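Local coordinates for protein STN1 (Saccharomyces cerevisiae, PDB 3K10), which helps regulate telomere length and protect chromosome ends, restraining telomerase loading through CDC13, with two winged helix-turn-helix modules in this C-terminal part, at residues A[5-10]-A[63-68]; A[9-14]-A[87-92]; A[91-96]-A[136-141]; A[151-156]-A[174-179]. One frame throughout, in Å; residues are numbered along the deposited sequence.

Contact 1 (A[5-10]-A[63-68])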
loop_
_atom_site.group_PDB
_atom_site.type_symbol
_atom_site.label_atom_id
_atom_site.label_comp_id
_atom_site.label_asym_id
_atom_site.label_seq_id
_atom_site.Cartn_x
_atom_site.Cartn_y
_atom_site.Cartn_z
ATOM N N SER A 5 -2.456 3.415 4.347
ATOM C CA SER A 5 -2.579 1.956 4.391
ATOM C C SER A 5 -4.048 1.674 4.140
ATOM O O SER A 5 -4.413 0.799 3.348
ATOM C CB SER A 5 -2.189 1.405 5.766
ATOM O OG SER A 5 -2.346 -0.007 5.807
ATOM N N ASN A 6 -4.887 2.446 4.822
ATOM C CA ASN A 6 -6.322 2.304 4.681
ATOM C C ASN A 6 -6.710 2.638 3.236
ATOM O O ASN A 6 -7.541 1.952 2.648
ATOM C CB ASN A 6 -7.050 3.220 5.674
ATOM C CG ASN A 6 -8.343 2.604 6.192
ATOM O OD1 ASN A 6 -9.281 3.316 6.561
ATOM N ND2 ASN A 6 -8.393 1.274 6.230
ATOM N N LEU A 7 -6.103 3.677 2.659
ATOM C CA LEU A 7 -6.414 4.026 1.276
ATOM C C LEU A 7 -5.844 2.948 0.379
ATOM O O LEU A 7 -6.456 2.573 -0.616
ATOM C CB LEU A 7 -5.830 5.385 0.882
ATOM C CG LEU A 7 -5.971 5.754 -0.606
ATOM C CD1 LEU A 7 -7.433 5.793 -0.985
ATOM C CD2 LEU A 7 -5.325 7.099 -0.888
ATOM N N MET A 8 -4.673 2.434 0.746
ATOM C CA MET A 8 -4.044 1.378 -0.038
ATOM C C MET A 8 -5.024 0.224 -0.218
ATOM O O MET A 8 -5.222 -0.270 -1.326
ATOM C CB MET A 8 -2.770 0.875 0.644
ATOM C CG MET A 8 -2.155 -0.319 -0.061
ATOM S SD MET A 8 -0.494 -0.723 0.490
ATOM C CE MET A 8 -0.860 -1.700 2.004
ATOM N N LEU A 9 -5.647 -0.194 0.873
ATOM C CA LEU A 9 -6.604 -1.286 0.822
ATOM C C LEU A 9 -7.871 -0.911 0.048
ATOM O O LEU A 9 -8.384 -1.719 -0.723
ATOM C CB LEU A 9 -6.955 -1.716 2.241
ATOM C CG LEU A 9 -5.746 -2.121 3.079
ATOM C CD1 LEU A 9 -6.227 -2.769 4.360
ATOM C CD2 LEU A 9 -4.887 -3.100 2.296
ATOM N N ILE A 10 -8.375 0.306 0.257
ATOM C CA ILE A 10 -9.568 0.757 -0.448
ATOM C C ILE A 10 -9.334 0.503 -1.932
ATOM O O ILE A 10 -10.147 -0.102 -2.624
ATOM C CB ILE A 10 -9.809 2.267 -0.256
ATOM C CG1 ILE A 10 -10.036 2.592 1.223
ATOM C CG2 ILE A 10 -11.008 2.709 -1.092
ATOM C CD1 ILE A 10 -11.348 2.058 1.772
ATOM N N ASP A 63 -2.025 14.434 -0.815
ATOM C CA ASP A 63 -0.886 13.901 -0.080
ATOM C C ASP A 63 -1.056 12.380 0.090
ATOM O O ASP A 63 -0.126 11.598 -0.146
ATOM C CB ASP A 63 -0.776 14.620 1.272
ATOM C CG ASP A 63 0.290 14.027 2.178
ATOM O OD1 ASP A 63 1.383 13.661 1.682
ATOM O OD2 ASP A 63 0.040 13.941 3.404
ATOM N N LEU A 64 -2.252 11.953 0.469
ATOM C CA LEU A 64 -2.497 10.529 0.623
ATOM C C LEU A 64 -2.292 9.803 -0.694
ATOM O O LEU A 64 -1.774 8.686 -0.716
ATOM C CB LEU A 64 -3.918 10.260 1.116
ATOM C CG LEU A 64 -4.181 10.537 2.593
ATOM C CD1 LEU A 64 -5.575 10.028 2.950
ATOM C CD2 LEU A 64 -3.117 9.842 3.447
ATOM N N VAL A 65 -2.701 10.434 -1.792
ATOM C CA VAL A 65 -2.568 9.816 -3.107
ATOM C C VAL A 65 -1.124 9.788 -3.601
ATOM O O VAL A 65 -0.707 8.814 -4.226
ATOM C CB VAL A 65 -3.475 10.515 -4.159
ATOM C CG1 VAL A 65 -3.113 10.052 -5.543
ATOM C CG2 VAL A 65 -4.937 10.182 -3.892
ATOM N N ASN A 66 -0.359 10.837 -3.308
ATOM C CA ASN A 66 1.033 10.886 -3.739
ATOM C C ASN A 66 1.871 9.937 -2.911
ATOM O O ASN A 66 2.874 9.428 -3.388
ATOM C CB ASN A 66 1.597 12.313 -3.644
ATOM C CG ASN A 66 1.154 13.211 -4.821
ATOM O OD1 ASN A 66 1.136 14.444 -4.707
ATOM N ND2 ASN A 66 0.809 12.589 -5.956
ATOM N N ARG A 67 1.461 9.690 -1.671
ATOM C CA ARG A 67 2.211 8.774 -0.812
ATOM C C ARG A 67 2.367 7.432 -1.516
ATOM O O ARG A 67 3.422 6.812 -1.455
ATOM C CB ARG A 67 1.493 8.564 0.524
ATOM C CG ARG A 67 1.646 9.715 1.519
ATOM C CD ARG A 67 0.946 9.432 2.855
ATOM N NE ARG A 67 1.240 10.459 3.856
ATOM C CZ ARG A 67 0.812 10.438 5.119
ATOM N NH1 ARG A 67 0.058 9.436 5.560
ATOM N NH2 ARG A 67 1.142 11.421 5.949
ATOM N N LEU A 68 1.310 7.003 -2.200
ATOM C CA LEU A 68 1.297 5.732 -2.914
ATOM C C LEU A 68 1.980 5.783 -4.282
ATOM O O LEU A 68 2.562 4.795 -4.739
ATOM C CB LEU A 68 -0.143 5.274 -3.105
ATOM C CG LEU A 68 -0.998 5.237 -1.845
ATOM C CD1 LEU A 68 -2.408 4.856 -2.239
ATOM C CD2 LEU A 68 -0.421 4.247 -0.844
#

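Contact 2 (A[9-14]-A[87-92])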
loop_
_atom_site.group_PDB
_atom_site.type_symbol
_atom_site.label_atom_id
_atom_site.label_comp_id
_atom_site.label_asym_id
_atom_site.label_seq_id
_atom_site.Cartn_x
_atom_site.Cartn_y
_atom_site.Cartn_z
ATOM N N LEU A 9 -5.647 -0.194 0.873
ATOM C CA LEU A 9 -6.604 -1.286 0.822
ATOM C C LEU A 9 -7.871 -0.911 0.048
ATOM O O LEU A 9 -8.384 -1.719 -0.723
ATOM C CB LEU A 9 -6.955 -1.716 2.241
ATOM C CG LEU A 9 -5.746 -2.121 3.079
ATOM C CD1 LEU A 9 -6.227 -2.769 4.360
ATOM C CD2 LEU A 9 -4.887 -3.100 2.296
ATOM N N ILE A 10 -8.375 0.306 0.257
ATOM C CA ILE A 10 -9.568 0.757 -0.448
ATOM C C ILE A 10 -9.334 0.503 -1.932
ATOM O O ILE A 10 -10.147 -0.102 -2.624
ATOM C CB ILE A 10 -9.809 2.267 -0.256
ATOM C CG1 ILE A 10 -10.036 2.592 1.223
ATOM C CG2 ILE A 10 -11.008 2.709 -1.092
ATOM C CD1 ILE A 10 -11.348 2.058 1.772
ATOM N N LEU A 11 -8.199 0.980 -2.409
ATOM C CA LEU A 11 -7.827 0.811 -3.794
ATOM C C LEU A 11 -7.688 -0.671 -4.097
ATOM O O LEU A 11 -8.416 -1.205 -4.931
ATOM C CB LEU A 11 -6.504 1.522 -4.061
ATOM C CG LEU A 11 -6.516 3.026 -3.814
ATOM C CD1 LEU A 11 -5.100 3.551 -3.913
ATOM C CD2 LEU A 11 -7.426 3.722 -4.811
ATOM N N LEU A 12 -6.759 -1.333 -3.412
ATOM C CA LEU A 12 -6.518 -2.760 -3.621
ATOM C C LEU A 12 -7.809 -3.518 -3.919
ATOM O O LEU A 12 -7.841 -4.344 -4.834
ATOM C CB LEU A 12 -5.802 -3.377 -2.401
ATOM C CG LEU A 12 -5.458 -4.880 -2.391
ATOM C CD1 LEU A 12 -6.714 -5.722 -2.094
ATOM C CD2 LEU A 12 -4.837 -5.278 -3.736
ATOM N N GLY A 13 -8.870 -3.232 -3.163
ATOM C CA GLY A 13 -10.138 -3.911 -3.381
ATOM C C GLY A 13 -11.134 -3.046 -4.123
ATOM O O GLY A 13 -12.124 -2.618 -3.549
ATOM N N LEU A 14 -10.897 -2.801 -5.406
ATOM C CA LEU A 14 -11.789 -1.945 -6.163
ATOM C C LEU A 14 -12.380 -2.577 -7.409
ATOM O O LEU A 14 -13.437 -2.152 -7.862
ATOM C CB LEU A 14 -11.062 -0.657 -6.538
ATOM C CG LEU A 14 -11.801 0.650 -6.264
ATOM C CD1 LEU A 14 -12.162 0.738 -4.794
ATOM C CD2 LEU A 14 -10.924 1.816 -6.672
ATOM N N LEU A 87 -3.518 -1.435 -11.291
ATOM C CA LEU A 87 -2.921 -2.745 -11.525
ATOM C C LEU A 87 -1.587 -3.005 -10.803
ATOM O O LEU A 87 -1.377 -4.091 -10.258
ATOM C CB LEU A 87 -2.766 -2.979 -13.025
ATOM C CG LEU A 87 -4.109 -2.995 -13.756
ATOM C CD1 LEU A 87 -3.892 -3.183 -15.251
ATOM C CD2 LEU A 87 -4.969 -4.115 -13.187
ATOM N N PRO A 88 -0.671 -2.022 -10.797
ATOM C CA PRO A 88 0.609 -2.235 -10.115
ATOM C C PRO A 88 0.397 -2.690 -8.671
ATOM O O PRO A 88 1.164 -3.494 -8.131
ATOM C CB PRO A 88 1.271 -0.863 -10.192
ATOM C CG PRO A 88 0.759 -0.342 -11.513
ATOM C CD PRO A 88 -0.708 -0.698 -11.441
ATOM N N LEU A 89 -0.662 -2.182 -8.056
ATOM C CA LEU A 89 -0.964 -2.513 -6.677
ATOM C C LEU A 89 -1.546 -3.909 -6.555
ATOM O O LEU A 89 -1.235 -4.650 -5.616
ATOM C CB LEU A 89 -1.946 -1.489 -6.094
ATOM C CG LEU A 89 -2.272 -1.629 -4.607
ATOM C CD1 LEU A 89 -0.988 -1.584 -3.759
ATOM C CD2 LEU A 89 -3.217 -0.509 -4.225
ATOM N N LYS A 90 -2.397 -4.265 -7.508
ATOM C CA LYS A 90 -3.018 -5.573 -7.492
ATOM C C LYS A 90 -2.025 -6.667 -7.849
ATOM O O LYS A 90 -2.149 -7.791 -7.383
ATOM C CB LYS A 90 -4.219 -5.597 -8.440
ATOM C CG LYS A 90 -5.376 -4.738 -7.955
ATOM C CD LYS A 90 -6.653 -5.046 -8.729
ATOM C CE LYS A 90 -7.825 -4.243 -8.216
ATOM N NZ LYS A 90 -7.550 -2.794 -8.365
ATOM N N ASN A 91 -1.039 -6.343 -8.672
ATOM C CA ASN A 91 -0.039 -7.326 -9.062
ATOM C C ASN A 91 0.975 -7.506 -7.961
ATOM O O ASN A 91 1.445 -8.613 -7.698
ATOM C CB ASN A 91 0.682 -6.884 -10.331
ATOM C CG ASN A 91 -0.196 -6.972 -11.538
ATOM O OD1 ASN A 91 -0.728 -8.034 -11.845
ATOM N ND2 ASN A 91 -0.360 -5.862 -12.234
ATOM N N LEU A 92 1.321 -6.399 -7.325
ATOM C CA LEU A 92 2.281 -6.437 -6.259
ATOM C C LEU A 92 1.696 -7.254 -5.111
ATOM O O LEU A 92 2.425 -7.968 -4.428
ATOM C CB LEU A 92 2.620 -5.012 -5.838
ATOM C CG LEU A 92 4.003 -4.777 -5.220
ATOM C CD1 LEU A 92 5.060 -5.634 -5.889
ATOM C CD2 LEU A 92 4.356 -3.303 -5.364
#

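Contact 3 (A[91-96]-A[136-141])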
loop_
_atom_site.group_PDB
_atom_site.type_symbol
_atom_site.label_atom_id
_atom_site.label_comp_id
_atom_site.label_asym_id
_atom_site.label_seq_id
_atom_site.Cartn_x
_atom_site.Cartn_y
_atom_site.Cartn_z
ATOM N N ASN A 91 -1.039 -6.343 -8.672
ATOM C CA ASN A 91 -0.039 -7.326 -9.062
ATOM C C ASN A 91 0.975 -7.506 -7.961
ATOM O O ASN A 91 1.445 -8.613 -7.698
ATOM C CB ASN A 91 0.682 -6.884 -10.331
ATOM C CG ASN A 91 -0.196 -6.972 -11.538
ATOM O OD1 ASN A 91 -0.728 -8.034 -11.845
ATOM N ND2 ASN A 91 -0.360 -5.862 -12.234
ATOM N N LEU A 92 1.321 -6.399 -7.325
ATOM C CA LEU A 92 2.281 -6.437 -6.259
ATOM C C LEU A 92 1.696 -7.254 -5.111
ATOM O O LEU A 92 2.425 -7.968 -4.428
ATOM C CB LEU A 92 2.620 -5.012 -5.838
ATOM C CG LEU A 92 4.003 -4.777 -5.220
ATOM C CD1 LEU A 92 5.060 -5.634 -5.889
ATOM C CD2 LEU A 92 4.356 -3.303 -5.364
ATOM N N PHE A 93 0.381 -7.182 -4.918
ATOM C CA PHE A 93 -0.254 -7.941 -3.848
ATOM C C PHE A 93 -0.244 -9.409 -4.181
ATOM O O PHE A 93 0.064 -10.256 -3.337
ATOM C CB PHE A 93 -1.696 -7.502 -3.638
ATOM C CG PHE A 93 -1.928 -6.814 -2.334
ATOM C CD1 PHE A 93 -1.742 -5.441 -2.213
ATOM C CD2 PHE A 93 -2.287 -7.547 -1.203
ATOM C CE1 PHE A 93 -1.910 -4.802 -0.977
ATOM C CE2 PHE A 93 -2.454 -6.925 0.026
ATOM C CZ PHE A 93 -2.265 -5.545 0.140
ATOM N N GLU A 94 -0.600 -9.700 -5.427
ATOM C CA GLU A 94 -0.649 -11.060 -5.938
ATOM C C GLU A 94 0.728 -11.705 -5.822
ATOM O O GLU A 94 0.862 -12.838 -5.340
ATOM C CB GLU A 94 -1.096 -11.029 -7.391
ATOM C CG GLU A 94 -1.461 -12.382 -7.962
ATOM C CD GLU A 94 -1.891 -12.286 -9.407
ATOM O OE1 GLU A 94 -2.880 -11.563 -9.689
ATOM O OE2 GLU A 94 -1.235 -12.933 -10.257
ATOM N N TYR A 95 1.750 -10.976 -6.265
ATOM C CA TYR A 95 3.142 -11.439 -6.200
ATOM C C TYR A 95 3.516 -11.739 -4.741
ATOM O O TYR A 95 4.207 -12.720 -4.455
ATOM C CB TYR A 95 4.072 -10.362 -6.779
ATOM C CG TYR A 95 5.565 -10.662 -6.730
ATOM C CD1 TYR A 95 6.323 -10.448 -5.567
ATOM C CD2 TYR A 95 6.233 -11.118 -7.864
ATOM C CE1 TYR A 95 7.709 -10.677 -5.553
ATOM C CE2 TYR A 95 7.609 -11.351 -7.861
ATOM C CZ TYR A 95 8.340 -11.131 -6.711
ATOM O OH TYR A 95 9.700 -11.368 -6.745
ATOM N N ALA A 96 3.058 -10.882 -3.826
ATOM C CA ALA A 96 3.334 -11.070 -2.410
ATOM C C ALA A 96 2.744 -12.421 -2.035
ATOM O O ALA A 96 3.478 -13.347 -1.704
ATOM C CB ALA A 96 2.691 -9.958 -1.591
ATOM N N PHE A 136 3.852 -6.620 1.552
ATOM C CA PHE A 136 4.079 -7.888 2.247
ATOM C C PHE A 136 3.582 -7.884 3.687
ATOM O O PHE A 136 3.194 -8.928 4.213
ATOM C CB PHE A 136 5.554 -8.269 2.234
ATOM C CG PHE A 136 5.969 -8.998 0.999
ATOM C CD1 PHE A 136 6.227 -8.305 -0.183
ATOM C CD2 PHE A 136 6.070 -10.386 1.000
ATOM C CE1 PHE A 136 6.585 -8.995 -1.358
ATOM C CE2 PHE A 136 6.423 -11.085 -0.162
ATOM C CZ PHE A 136 6.681 -10.392 -1.344
ATOM N N LYS A 137 3.608 -6.711 4.320
ATOM C CA LYS A 137 3.154 -6.543 5.697
ATOM C C LYS A 137 1.666 -6.897 5.750
ATOM O O LYS A 137 1.210 -7.639 6.627
ATOM C CB LYS A 137 3.332 -5.077 6.134
ATOM C CG LYS A 137 4.412 -4.774 7.189
ATOM C CD LYS A 137 4.747 -3.262 7.150
ATOM C CE LYS A 137 5.504 -2.737 8.384
ATOM N NZ LYS A 137 6.794 -3.432 8.695
ATOM N N GLU A 138 0.909 -6.349 4.804
ATOM C CA GLU A 138 -0.519 -6.599 4.770
ATOM C C GLU A 138 -0.796 -8.064 4.456
ATOM O O GLU A 138 -1.651 -8.689 5.093
ATOM C CB GLU A 138 -1.193 -5.675 3.745
ATOM C CG GLU A 138 -2.722 -5.822 3.626
ATOM C CD GLU A 138 -3.448 -5.733 4.962
ATOM O OE1 GLU A 138 -3.165 -4.803 5.755
ATOM O OE2 GLU A 138 -4.313 -6.595 5.219
ATOM N N CYS A 139 -0.061 -8.617 3.495
ATOM C CA CYS A 139 -0.241 -10.010 3.115
ATOM C C CYS A 139 0.091 -10.962 4.240
ATOM O O CYS A 139 -0.611 -11.939 4.447
ATOM C CB CYS A 139 0.607 -10.355 1.897
ATOM S SG CYS A 139 -0.026 -9.635 0.370
ATOM N N LEU A 140 1.171 -10.697 4.960
ATOM C CA LEU A 140 1.527 -11.566 6.061
ATOM C C LEU A 140 0.458 -11.448 7.138
ATOM O O LEU A 140 0.173 -12.415 7.840
ATOM C CB LEU A 140 2.898 -11.187 6.616
ATOM C CG LEU A 140 4.089 -11.642 5.768
ATOM C CD1 LEU A 140 5.337 -10.884 6.172
ATOM C CD2 LEU A 140 4.287 -13.144 5.924
ATOM N N LYS A 141 -0.142 -10.268 7.266
ATOM C CA LYS A 141 -1.189 -10.076 8.264
ATOM C C LYS A 141 -2.428 -10.915 7.937
ATOM O O LYS A 141 -3.018 -11.531 8.823
ATOM C CB LYS A 141 -1.599 -8.601 8.359
ATOM C CG LYS A 141 -2.753 -8.379 9.335
ATOM C CD LYS A 141 -3.517 -7.066 9.106
ATOM C CE LYS A 141 -2.674 -5.830 9.362
ATOM N NZ LYS A 141 -3.530 -4.608 9.465
#

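Contact 4 (A[151-156]-A[174-179])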
loop_
_atom_site.group_PDB
_atom_site.type_symbol
_atom_site.label_atom_id
_atom_site.label_comp_id
_atom_site.label_asym_id
_atom_site.label_seq_id
_atom_site.Cartn_x
_atom_site.Cartn_y
_atom_site.Cartn_z
ATOM N N LEU A 151 1.022 -20.397 10.274
ATOM C CA LEU A 151 1.915 -19.279 10.589
ATOM C C LEU A 151 1.726 -18.704 11.996
ATOM O O LEU A 151 0.662 -18.181 12.317
ATOM C CB LEU A 151 1.705 -18.165 9.558
ATOM C CG LEU A 151 2.623 -16.941 9.618
ATOM C CD1 LEU A 151 4.056 -17.332 9.259
ATOM C CD2 LEU A 151 2.101 -15.894 8.654
ATOM N N LYS A 152 2.762 -18.776 12.826
ATOM C CA LYS A 152 2.656 -18.250 14.180
ATOM C C LYS A 152 2.912 -16.749 14.219
ATOM O O LYS A 152 2.072 -15.981 14.682
ATOM C CB LYS A 152 3.637 -18.955 15.128
ATOM C CG LYS A 152 3.203 -18.894 16.604
ATOM C CD LYS A 152 4.374 -19.072 17.567
ATOM C CE LYS A 152 5.015 -20.453 17.454
ATOM N NZ LYS A 152 6.334 -20.506 18.156
ATOM N N ASN A 153 4.083 -16.342 13.737
ATOM C CA ASN A 153 4.487 -14.938 13.707
ATOM C C ASN A 153 5.312 -14.641 12.453
ATOM O O ASN A 153 5.706 -15.541 11.731
ATOM C CB ASN A 153 5.319 -14.592 14.954
ATOM C CG ASN A 153 4.485 -14.542 16.239
ATOM O OD1 ASN A 153 3.545 -13.737 16.366
ATOM N ND2 ASN A 153 4.832 -15.403 17.203
ATOM N N TRP A 154 5.567 -13.365 12.199
ATOM C CA TRP A 154 6.345 -12.959 11.039
ATOM C C TRP A 154 7.021 -11.616 11.268
ATOM O O TRP A 154 6.560 -10.806 12.064
ATOM C CB TRP A 154 5.459 -12.860 9.795
ATOM C CG TRP A 154 4.372 -11.810 9.887
ATOM C CD1 TRP A 154 3.050 -12.019 10.183
ATOM C CD2 TRP A 154 4.519 -10.394 9.683
ATOM N NE1 TRP A 154 2.368 -10.824 10.172
ATOM C CE2 TRP A 154 3.241 -9.812 9.872
ATOM C CE3 TRP A 154 5.606 -9.562 9.361
ATOM C CZ2 TRP A 154 3.019 -8.434 9.750
ATOM C CZ3 TRP A 154 5.389 -8.188 9.237
ATOM C CH2 TRP A 154 4.101 -7.640 9.433
ATOM N N TRP A 155 8.109 -11.387 10.542
ATOM C CA TRP A 155 8.865 -10.151 10.645
ATOM C C TRP A 155 9.487 -9.818 9.289
ATOM O O TRP A 155 9.781 -10.711 8.481
ATOM C CB TRP A 155 9.991 -10.298 11.685
ATOM C CG TRP A 155 9.548 -10.469 13.128
ATOM C CD1 TRP A 155 9.277 -9.473 14.031
ATOM C CD2 TRP A 155 9.353 -11.711 13.834
ATOM N NE1 TRP A 155 8.932 -10.018 15.251
ATOM C CE2 TRP A 155 8.970 -11.383 15.158
ATOM C CE3 TRP A 155 9.465 -13.064 13.473
ATOM C CZ2 TRP A 155 8.697 -12.363 16.121
ATOM C CZ3 TRP A 155 9.193 -14.036 14.434
ATOM C CH2 TRP A 155 8.814 -13.678 15.742
ATOM N N ILE A 156 9.702 -8.531 9.043
ATOM C CA ILE A 156 10.316 -8.112 7.804
ATOM C C ILE A 156 11.462 -7.154 8.084
ATOM O O ILE A 156 11.257 -6.037 8.542
ATOM C CB ILE A 156 9.292 -7.433 6.866
ATOM C CG1 ILE A 156 8.179 -8.426 6.513
ATOM C CG2 ILE A 156 9.989 -6.943 5.607
ATOM C CD1 ILE A 156 7.039 -7.813 5.765
ATOM N N HIS A 174 10.817 -12.980 7.656
ATOM C CA HIS A 174 10.978 -13.938 8.741
ATOM C C HIS A 174 9.626 -14.599 8.980
ATOM O O HIS A 174 8.595 -13.929 9.086
ATOM C CB HIS A 174 11.439 -13.244 10.018
ATOM C CG HIS A 174 12.819 -12.683 9.931
ATOM N ND1 HIS A 174 13.951 -13.463 10.071
ATOM C CD2 HIS A 174 13.258 -11.427 9.685
ATOM C CE1 HIS A 174 15.021 -12.710 9.917
ATOM N NE2 HIS A 174 14.629 -11.468 9.680
ATOM N N LEU A 175 9.651 -15.921 9.061
ATOM C CA LEU A 175 8.453 -16.726 9.274
ATOM C C LEU A 175 8.722 -17.765 10.350
ATOM O O LEU A 175 9.792 -18.384 10.369
ATOM C CB LEU A 175 8.085 -17.446 7.975
ATOM C CG LEU A 175 7.937 -16.522 6.761
ATOM C CD1 LEU A 175 8.219 -17.280 5.476
ATOM C CD2 LEU A 175 6.554 -15.907 6.761
ATOM N N GLU A 176 7.773 -17.923 11.267
ATOM C CA GLU A 176 7.895 -18.955 12.293
ATOM C C GLU A 176 6.537 -19.662 12.299
ATOM O O GLU A 176 5.476 -19.015 12.301
ATOM C CB GLU A 176 8.282 -18.384 13.674
ATOM C CG GLU A 176 7.226 -17.616 14.444
ATOM C CD GLU A 176 7.709 -17.258 15.860
ATOM O OE1 GLU A 176 8.948 -17.274 16.080
ATOM O OE2 GLU A 176 6.863 -16.952 16.742
ATOM N N TYR A 177 6.586 -20.991 12.289
ATOM C CA TYR A 177 5.387 -21.811 12.189
ATOM C C TYR A 177 4.817 -22.401 13.491
ATOM O O TYR A 177 5.520 -22.468 14.504
ATOM C CB TYR A 177 5.683 -22.904 11.144
ATOM C CG TYR A 177 6.275 -22.347 9.839
ATOM C CD1 TYR A 177 5.478 -22.153 8.710
ATOM C CD2 TYR A 177 7.625 -21.997 9.748
ATOM C CE1 TYR A 177 6.007 -21.623 7.507
ATOM C CE2 TYR A 177 8.171 -21.466 8.551
ATOM C CZ TYR A 177 7.347 -21.283 7.433
ATOM O OH TYR A 177 7.861 -20.767 6.254
ATOM N N ALA A 178 3.541 -22.819 13.447
ATOM C CA ALA A 178 2.829 -23.402 14.604
ATOM C C ALA A 178 2.724 -24.947 14.671
ATOM O O ALA A 178 2.860 -25.539 15.750
ATOM C CB ALA A 178 1.428 -22.789 14.704
ATOM N N ALA A 179 2.454 -25.594 13.533
ATOM C CA ALA A 179 2.341 -27.075 13.444
ATOM C C ALA A 179 2.696 -27.578 12.023
ATOM O O ALA A 179 3.802 -28.160 11.831
ATOM C CB ALA A 179 0.899 -27.542 13.837
ATOM O OXT ALA A 179 1.862 -27.361 11.113
HETATM O O HOH W 1 6.662 -18.225 19.735
HETATM O O HOH W 2 7.675 -20.933 15.336
#

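Contact 1 (A[5-10]-A[63-68])
Leu7 reaches from helix 4-12 into the side of helix 53-69 and carries most of this contact. Its CG stands anti to the backbone N (chi1 173°), and from there the CD2 branch runs in between Leu64 and Leu68, one helical turn apart. CD2 lies 4.0 Å from CB of Leu64 and 3.9 Å from CD1 of Leu68, while CG2 of Val65 touches the same methyl more loosely. The meeting with Leu68 is oblique, one branched end against the other. Met8, next along, adds its CB, 4.4 Å from CD2 of Leu68; its thioether leads off from helix 53-69, and the side chain touches Leu73. All five side chains are buried, and the grip is wholly apolar. The short helical segments cross at -74° with their axes 10.0 Å apart. Both helices belong to the first winged helix-turn-helix module. Helix 28-44 adds Val33 against Asn6 and Leu64 and Leu37 against Leu64, while Leu68 continues onto Leu11 of helix 4-12 and Ile74 in a loop.

Contact 2 (A[9-14]-A[87-92])
The junction between the two winged helix-turn-helix modules runs through this contact, where Leu12 and Leu11, at the end of helix 4-12 in the first, meet Leu89 and Lys90 on the opening turns of helix 87-106 in the second. Leu89 supplies the apolar part. A chi1 of -175° turns its branched end away from its own amide N and brings CD2 against the helix end, 3.9 Å from CB of Leu11 and 3.7 Å from the backbone N of Leu12. Leu12 answers with its own CD2, which rests 4.2 Å from CA of Lys90. The aliphatic chain of Lys90 then passes the last helical turn, extended until it bends at its final torsion, and its ammonium is hydrogen-bonded to the carbonyl O of Met16. A methionine in place of Lys90 would probably leave that Met16 carbonyl without its ammonium partner. Before the bend, CE of Lys90 comes to 3.4 Å from the carbonyl O of Leu12.

Contact 3 (A[91-96]-A[136-141])
Ala96 and Phe136 make the central aromatic contact between helix 87-106 and helix 129-146. The methyl CB of Ala96 sits over the middle of the Phe136 ring, 3.9 Å from its centroid and 7° off the normal, a CH-pi contact; CA of Ala96 lies over the same face. Tyr95 brings its ring edge to Phe136, CD1 to CZ at 4.2 Å. Replacing Phe136 by an alanine would probably strip the Ala96 methyl of the ring beneath it and open a gap between the helices. The sulfur contacts come from Cys139, whose SG is 3.4 Å from CB of Ala96 and approaches the Phe93 ring obliquely, 4.3 Å from its centroid. Aliphatic packing follows at the far edge of Phe93: CG of Glu138 lies in the ring plane, 3.5 Å from CZ. Glu138 bends at chi2 (52°), carrying its carboxylate off to a salt bridge with Arg142, with Lys141 only at long range. The segment axes pass 9.4 Å apart at -51°. Ile100 and, from strand 151-158, Ile156 also meet Phe136, placing the contact in the core where the helices of the second winged helix-turn-helix module pack with its wing.

Contact 4 (A[151-156]-A[174-179])
A short hydrogen bond joins the side chains of Asn153 and Glu176: ND2 donates to OE2 at 2.6 Å, nearly straight at 175°. The oxygen lies in the amide plane of Asn153, yet it is met on its anti side, with the donor 28° out of the carboxylate plane. Lys152 reaches the same OE2, NZ at 3.9 Å in a long salt bridge, and a water bridges the two groups. A second water ties NZ to the carbonyl O of Tyr177. On the backbone, the carbonyl O of Glu176 accepts from N of Lys152 at 2.8 Å and weakly from N of Asn153. Two residues thus face one, a classic beta bulge in the antiparallel hairpin of strands 151-158 and 170-177, the wing of the second winged helix-turn-helix module. Beyond it, Trp155 and His174 form a hydrogen-bonded pair, N of His174 to O of Trp155 at 2.6 Å. Their CB atoms touch on the face that also bears Glu176, whose OE1 meets the Trp155 ring edge in plane, 3.6 Å from CH2. The imidazole NE2 binds Asp157. CD1 of Leu151 packs on CD2 of Leu175 at 3.8 Å, and Leu140 of helix 129-146 touches Leu175 and Trp154.

Overall arrangement
Contacts 1 and 3 are the buried ones, each joining two helices within a single module: leucine packing in the first, rings, sulfur and a methyl in the second. Contact 2 lies between them, partly buried, and shares helix 4-12 with contact 1 and helix 87-106 with contact 3. The three run together without a break, since the carbonyl O of Met8 lies 3.5 Å from CD2 of Leu89 and CD2 of Leu12 lies 3.5 Å from CD1 of Phe93. Contact 4 is a surface strand pair, rich in hydrogen bonds, charge and water where the helical contacts are mainly apolar. Its centre is about 27 Å from that of contact 1, but it meets contact 3 where CG of Lys137 lies 3.7 Å from CH2 of Trp154.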